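PDB 4UPK: phosphonate monoester hydrolase, which is a sulfatase-family hydrolase of the alkaline phosphatase clan, with a large mixed beta sheet and a smaller antiparallel C-terminal sheet, in a four-chain assembly. Local coordinates for residues 74-79 with 461-466; 415-418 with 423-426. All coordinates share one frame; numbering follows the deposited sequence.

Contact 1: 74-79 with 461-466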
loop_
_atom_site.group_PDB
_atom_site.type_symbol
_atom_site.label_atom_id
_atom_site.label_comp_id
_atom_site.label_asym_id
_atom_site.label_seq_id
_atom_site.Cartn_x
_atom_site.Cartn_y
_atom_site.Cartn_z
ATOM N N ARG A 74 -24.527 33.906 0.768
ATOM C CA ARG A 74 -23.199 34.323 0.308
ATOM C C ARG A 74 -22.306 33.088 0.151
ATOM O O ARG A 74 -21.175 33.063 0.636
ATOM C CB ARG A 74 -22.602 35.372 1.276
ATOM C CG ARG A 74 -21.859 36.491 0.562
ATOM C CD ARG A 74 -21.625 37.696 1.457
ATOM N NE ARG A 74 -21.108 38.850 0.707
ATOM C CZ ARG A 74 -19.893 39.378 0.864
ATOM N NH1 ARG A 74 -19.047 38.871 1.756
ATOM N NH2 ARG A 74 -19.518 40.424 0.135
ATOM N N HIS A 75 -22.838 32.055 -0.534
ATOM C CA HIS A 75 -22.180 30.772 -0.758
ATOM C C HIS A 75 -21.504 30.707 -2.122
ATOM O O HIS A 75 -22.143 30.915 -3.157
ATOM C CB HIS A 75 -23.165 29.613 -0.566
ATOM C CG HIS A 75 -22.509 28.273 -0.522
ATOM N ND1 HIS A 75 -21.774 27.866 0.578
ATOM C CD2 HIS A 75 -22.474 27.297 -1.454
ATOM C CE1 HIS A 75 -21.335 26.651 0.290
ATOM N NE2 HIS A 75 -21.722 26.269 -0.923
ATOM N N TYR A 76 -20.194 30.401 -2.114
ATOM C CA TYR A 76 -19.385 30.385 -3.324
ATOM C C TYR A 76 -18.595 29.122 -3.499
ATOM O O TYR A 76 -18.061 28.586 -2.535
ATOM C CB TYR A 76 -18.434 31.611 -3.337
ATOM C CG TYR A 76 -19.160 32.934 -3.431
ATOM C CD1 TYR A 76 -19.694 33.543 -2.298
ATOM C CD2 TYR A 76 -19.331 33.576 -4.654
ATOM C CE1 TYR A 76 -20.466 34.705 -2.393
ATOM C CE2 TYR A 76 -20.059 34.768 -4.750
ATOM C CZ TYR A 76 -20.620 35.327 -3.611
ATOM O OH TYR A 76 -21.332 36.506 -3.661
ATOM N N SER A 77 -18.499 28.656 -4.755
ATOM C CA SER A 77 -17.651 27.523 -5.122
ATOM C C SER A 77 -16.181 28.008 -4.934
ATOM O O SER A 77 -15.894 29.160 -5.266
ATOM C CB SER A 77 -17.901 27.138 -6.577
ATOM O OG SER A 77 -17.060 26.054 -6.927
ATOM N N VAL A 78 -15.281 27.181 -4.366
ATOM C CA VAL A 78 -13.881 27.573 -4.152
ATOM C C VAL A 78 -13.025 27.320 -5.385
ATOM O O VAL A 78 -11.857 27.719 -5.433
ATOM C CB VAL A 78 -13.232 27.006 -2.856
ATOM C CG1 VAL A 78 -14.114 27.243 -1.643
ATOM C CG2 VAL A 78 -12.874 25.522 -2.998
ATOM N N THR A 79 -13.590 26.640 -6.382
ATOM C CA THR A 79 -12.865 26.367 -7.617
ATOM C C THR A 79 -13.771 26.029 -8.757
ATOM O O THR A 79 -14.949 25.795 -8.546
ATOM C CB THR A 79 -11.657 25.419 -7.433
ATOM O OG1 THR A 79 -10.868 25.426 -8.623
ATOM C CG2 THR A 79 -12.062 24.025 -7.067
ATOM N N ILE A 461 -9.197 34.414 -6.571
ATOM C CA ILE A 461 -10.237 35.436 -6.337
ATOM C C ILE A 461 -10.476 35.593 -4.818
ATOM O O ILE A 461 -10.660 34.594 -4.127
ATOM C CB ILE A 461 -11.568 35.093 -7.090
ATOM C CG1 ILE A 461 -11.349 34.826 -8.618
ATOM C CG2 ILE A 461 -12.662 36.156 -6.845
ATOM C CD1 ILE A 461 -12.223 33.772 -9.223
ATOM N N LEU A 462 -10.479 36.835 -4.308
ATOM C CA LEU A 462 -10.784 37.124 -2.906
ATOM C C LEU A 462 -11.977 38.085 -2.851
ATOM O O LEU A 462 -11.884 39.193 -3.360
ATOM C CB LEU A 462 -9.559 37.673 -2.119
ATOM C CG LEU A 462 -9.756 37.790 -0.598
ATOM C CD1 LEU A 462 -8.542 37.295 0.148
ATOM C CD2 LEU A 462 -10.092 39.223 -0.179
ATOM N N ARG A 463 -13.088 37.655 -2.250
ATOM C CA ARG A 463 -14.307 38.457 -2.144
ATOM C C ARG A 463 -14.420 39.031 -0.763
ATOM O O ARG A 463 -14.753 38.328 0.182
ATOM C CB ARG A 463 -15.570 37.665 -2.512
ATOM C CG ARG A 463 -15.550 37.118 -3.932
ATOM C CD ARG A 463 -16.702 36.199 -4.191
ATOM N NE ARG A 463 -16.459 35.398 -5.388
ATOM C CZ ARG A 463 -15.895 34.195 -5.384
ATOM N NH1 ARG A 463 -15.549 33.619 -4.237
ATOM N NH2 ARG A 463 -15.683 33.553 -6.527
ATOM N N ASP A 464 -14.107 40.310 -0.653
ATOM C CA ASP A 464 -14.176 41.105 0.557
ATOM C C ASP A 464 -15.578 41.760 0.555
ATOM O O ASP A 464 -16.266 41.730 -0.473
ATOM C CB ASP A 464 -13.005 42.119 0.478
ATOM C CG ASP A 464 -13.008 43.295 1.412
ATOM O OD1 ASP A 464 -12.778 43.093 2.614
ATOM O OD2 ASP A 464 -13.150 44.426 0.928
ATOM N N ALA A 465 -16.016 42.309 1.698
ATOM C CA ALA A 465 -17.325 42.976 1.836
ATOM C C ALA A 465 -17.556 44.101 0.785
ATOM O O ALA A 465 -18.681 44.288 0.302
ATOM C CB ALA A 465 -17.472 43.539 3.243
ATOM N N ARG A 466 -16.469 44.828 0.435
ATOM C CA ARG A 466 -16.464 45.919 -0.529
ATOM C C ARG A 466 -15.798 45.542 -1.880
ATOM O O ARG A 466 -16.325 45.867 -2.938
ATOM C CB ARG A 466 -15.773 47.157 0.078
ATOM C CG ARG A 466 -15.763 48.340 -0.882
ATOM C CD ARG A 466 -15.185 49.580 -0.291
ATOM N NE ARG A 466 -15.016 50.585 -1.333
ATOM C CZ ARG A 466 -14.174 51.604 -1.262
ATOM N NH1 ARG A 466 -13.408 51.767 -0.196
ATOM N NH2 ARG A 466 -14.073 52.454 -2.266
#

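Contact 2: 415-418 with 423-426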
loop_
_atom_site.group_PDB
_atom_site.type_symbol
_atom_site.label_atom_id
_atom_site.label_comp_id
_atom_site.label_asym_id
_atom_site.label_seq_id
_atom_site.Cartn_x
_atom_site.Cartn_y
_atom_site.Cartn_z
ATOM N N LEU A 415 -20.783 24.173 9.155
ATOM C CA LEU A 415 -21.832 25.184 9.111
ATOM C C LEU A 415 -22.880 24.947 10.191
ATOM O O LEU A 415 -23.859 25.694 10.260
ATOM C CB LEU A 415 -22.503 25.194 7.730
ATOM C CG LEU A 415 -21.639 25.595 6.542
ATOM C CD1 LEU A 415 -22.450 25.553 5.268
ATOM C CD2 LEU A 415 -21.024 26.972 6.728
ATOM N N ARG A 416 -22.680 23.908 11.029
ATOM C CA ARG A 416 -23.585 23.534 12.111
ATOM C C ARG A 416 -23.976 24.686 13.053
ATOM O O ARG A 416 -25.180 24.820 13.274
ATOM C CB ARG A 416 -23.100 22.289 12.864
ATOM C CG ARG A 416 -24.235 21.412 13.348
ATOM C CD ARG A 416 -23.703 20.185 14.021
ATOM N NE ARG A 416 -24.744 19.504 14.780
ATOM C CZ ARG A 416 -24.539 18.410 15.502
ATOM N NH1 ARG A 416 -23.329 17.859 15.557
ATOM N NH2 ARG A 416 -25.539 17.850 16.169
ATOM N N PRO A 417 -23.061 25.578 13.550
ATOM C CA PRO A 417 -23.521 26.712 14.406
ATOM C C PRO A 417 -24.638 27.580 13.794
ATOM O O PRO A 417 -25.562 27.972 14.507
ATOM C CB PRO A 417 -22.237 27.536 14.636
ATOM C CG PRO A 417 -21.146 26.554 14.484
ATOM C CD PRO A 417 -21.586 25.604 13.405
ATOM N N PHE A 418 -24.566 27.838 12.472
ATOM C CA PHE A 418 -25.551 28.585 11.672
ATOM C C PHE A 418 -26.949 27.962 11.628
ATOM O O PHE A 418 -27.924 28.694 11.427
ATOM C CB PHE A 418 -25.052 28.743 10.220
ATOM C CG PHE A 418 -23.786 29.551 10.074
ATOM C CD1 PHE A 418 -23.819 30.944 10.120
ATOM C CD2 PHE A 418 -22.570 28.927 9.841
ATOM C CE1 PHE A 418 -22.660 31.693 9.930
ATOM C CE2 PHE A 418 -21.415 29.675 9.650
ATOM C CZ PHE A 418 -21.462 31.053 9.713
ATOM N N ALA A 423 -23.721 31.989 14.885
ATOM C CA ALA A 423 -22.580 32.234 13.995
ATOM C C ALA A 423 -21.287 32.306 14.802
ATOM O O ALA A 423 -21.218 33.078 15.765
ATOM C CB ALA A 423 -22.771 33.530 13.203
ATOM N N PRO A 424 -20.245 31.533 14.431
ATOM C CA PRO A 424 -18.972 31.613 15.173
ATOM C C PRO A 424 -18.349 33.008 15.079
ATOM O O PRO A 424 -18.457 33.651 14.030
ATOM C CB PRO A 424 -18.094 30.559 14.484
ATOM C CG PRO A 424 -19.050 29.648 13.773
ATOM C CD PRO A 424 -20.160 30.558 13.327
ATOM N N SER A 425 -17.731 33.492 16.184
ATOM C CA SER A 425 -17.105 34.823 16.237
ATOM C C SER A 425 -15.838 34.951 15.372
ATOM O O SER A 425 -15.496 36.065 14.956
ATOM C CB SER A 425 -16.818 35.241 17.675
ATOM O OG SER A 425 -17.982 35.166 18.481
ATOM N N ASP A 426 -15.151 33.822 15.101
ATOM C CA ASP A 426 -13.928 33.782 14.297
ATOM C C ASP A 426 -14.201 33.283 12.839
ATOM O O ASP A 426 -13.294 32.778 12.169
ATOM C CB ASP A 426 -12.870 32.918 15.009
ATOM C CG ASP A 426 -13.248 31.444 15.201
ATOM O OD1 ASP A 426 -14.462 31.100 15.040
ATOM O OD2 ASP A 426 -12.342 30.639 15.536
#

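Contact 1: 74-79 with 461-466
Two sheets of the sulfatase-type fold meet where Tyr76, at the end of strand 70-76 in the large mixed sheet, lies against Arg463 of strand 458-463 in the four-stranded antiparallel sheet. The strands do not pair: the nearest CA atoms, those of Tyr76 and Arg463, are 9.6 Å apart, and side chains fill the gap. Both CB atoms point toward the opposite segment. With CG anti to its carbonyl carbon (chi1 -60°) and the chain extended from CG to NE, Arg463 is laid over one face of the tyrosine ring. Its CD makes a CH-pi contact, 3.9 Å from the centroid of the Tyr76 ring. Beyond CD the guanidinium runs on almost parallel to the ring, the two planes only 14° apart, but shifted toward the rim: Arg463 NE comes 3.5 Å from Tyr76 CD2, while Arg463 NH1 is 3.6 Å from Tyr76 CB. On the opposite face of the guanidinium sits CG2 of Ile461, two residues back on the same strand, so the flat group is sandwiched between the Ile461 methyl and the Tyr76 ring. Its rotation is fixed further by polar partners: NE forms a salt bridge with Asp365, and NH1 hydrogen-bonds to OG of Ser431 and OG of Ser433. The buried guanidinium has hydrogen-bonding partners for NE, NH1 and NH2, with carbon over both faces. Farther out, nearer solvent, the extended Arg74 side chain reaches the turn around Asp464 and Ala465. There Arg74 NH2 lies 3.8 Å from Ala465 CA, and the carbonyl O of Asp464 stands at the guanidinium edge, near its plane, 3.6 Å from that same Arg74 NH2.

Contact 2: 415-418 with 423-426
Pro417 and Phe418, in the short, weakly bonded helix 416-419, pack against Ala423 and Pro424 as the chain doubles back on itself, forming a small local turn held across these segments by apolar contact. The nearest CA atoms, of Phe418 and Ala423, are 5.2 Å apart.

The CH-pi part belongs to Pro424 and Phe418. Pro424 CD sits over one face of the Phe418 ring, 4.2 Å from its centroid and 26° off the ring normal, displaced toward the far end of the ring, where it is 3.9 Å from Phe418 CZ. The phenyl group gets there because CG stands anti to the carbonyl carbon, beside the backbone N (chi1 -63°), which carries its outer end toward the returning chain.

Plain apolar packing makes up the rest. The two proline rings cross at about a right angle, with Pro417 CG 3.8 Å from Pro424 CG, and Pro417 CB lies against both CG and CD of Pro424. The methyl of Ala423 approaches the phenylalanine obliquely, Ala423 CB lying 3.8 Å from Phe418 CE1.

Phe418 is the buried member of the group: it also meets Trp427 edge-to-face and touches Phe72 of strand 70-76, so this turn, which leads on to strand 431-436, rests against the large mixed sheet.

How the contacts relate
From the N terminus, the chain first reaches the end of strand 70-76; 381 residues, much of the sulfatase-family region among them, separate 74-79 from 461-466, which closes the long loop at contact 1. Contact 2 is nested inside that loop and closes only a tight local one, with four residues between 415-418 and 423-426. The two contact centres are about 17 Å apart and the contacts do not touch, yet strand 70-76 serves both: contact 1 ties its end to the antiparallel sheet, while the turn of contact 2 packs on it farther back, just before the chain enters that second sheet.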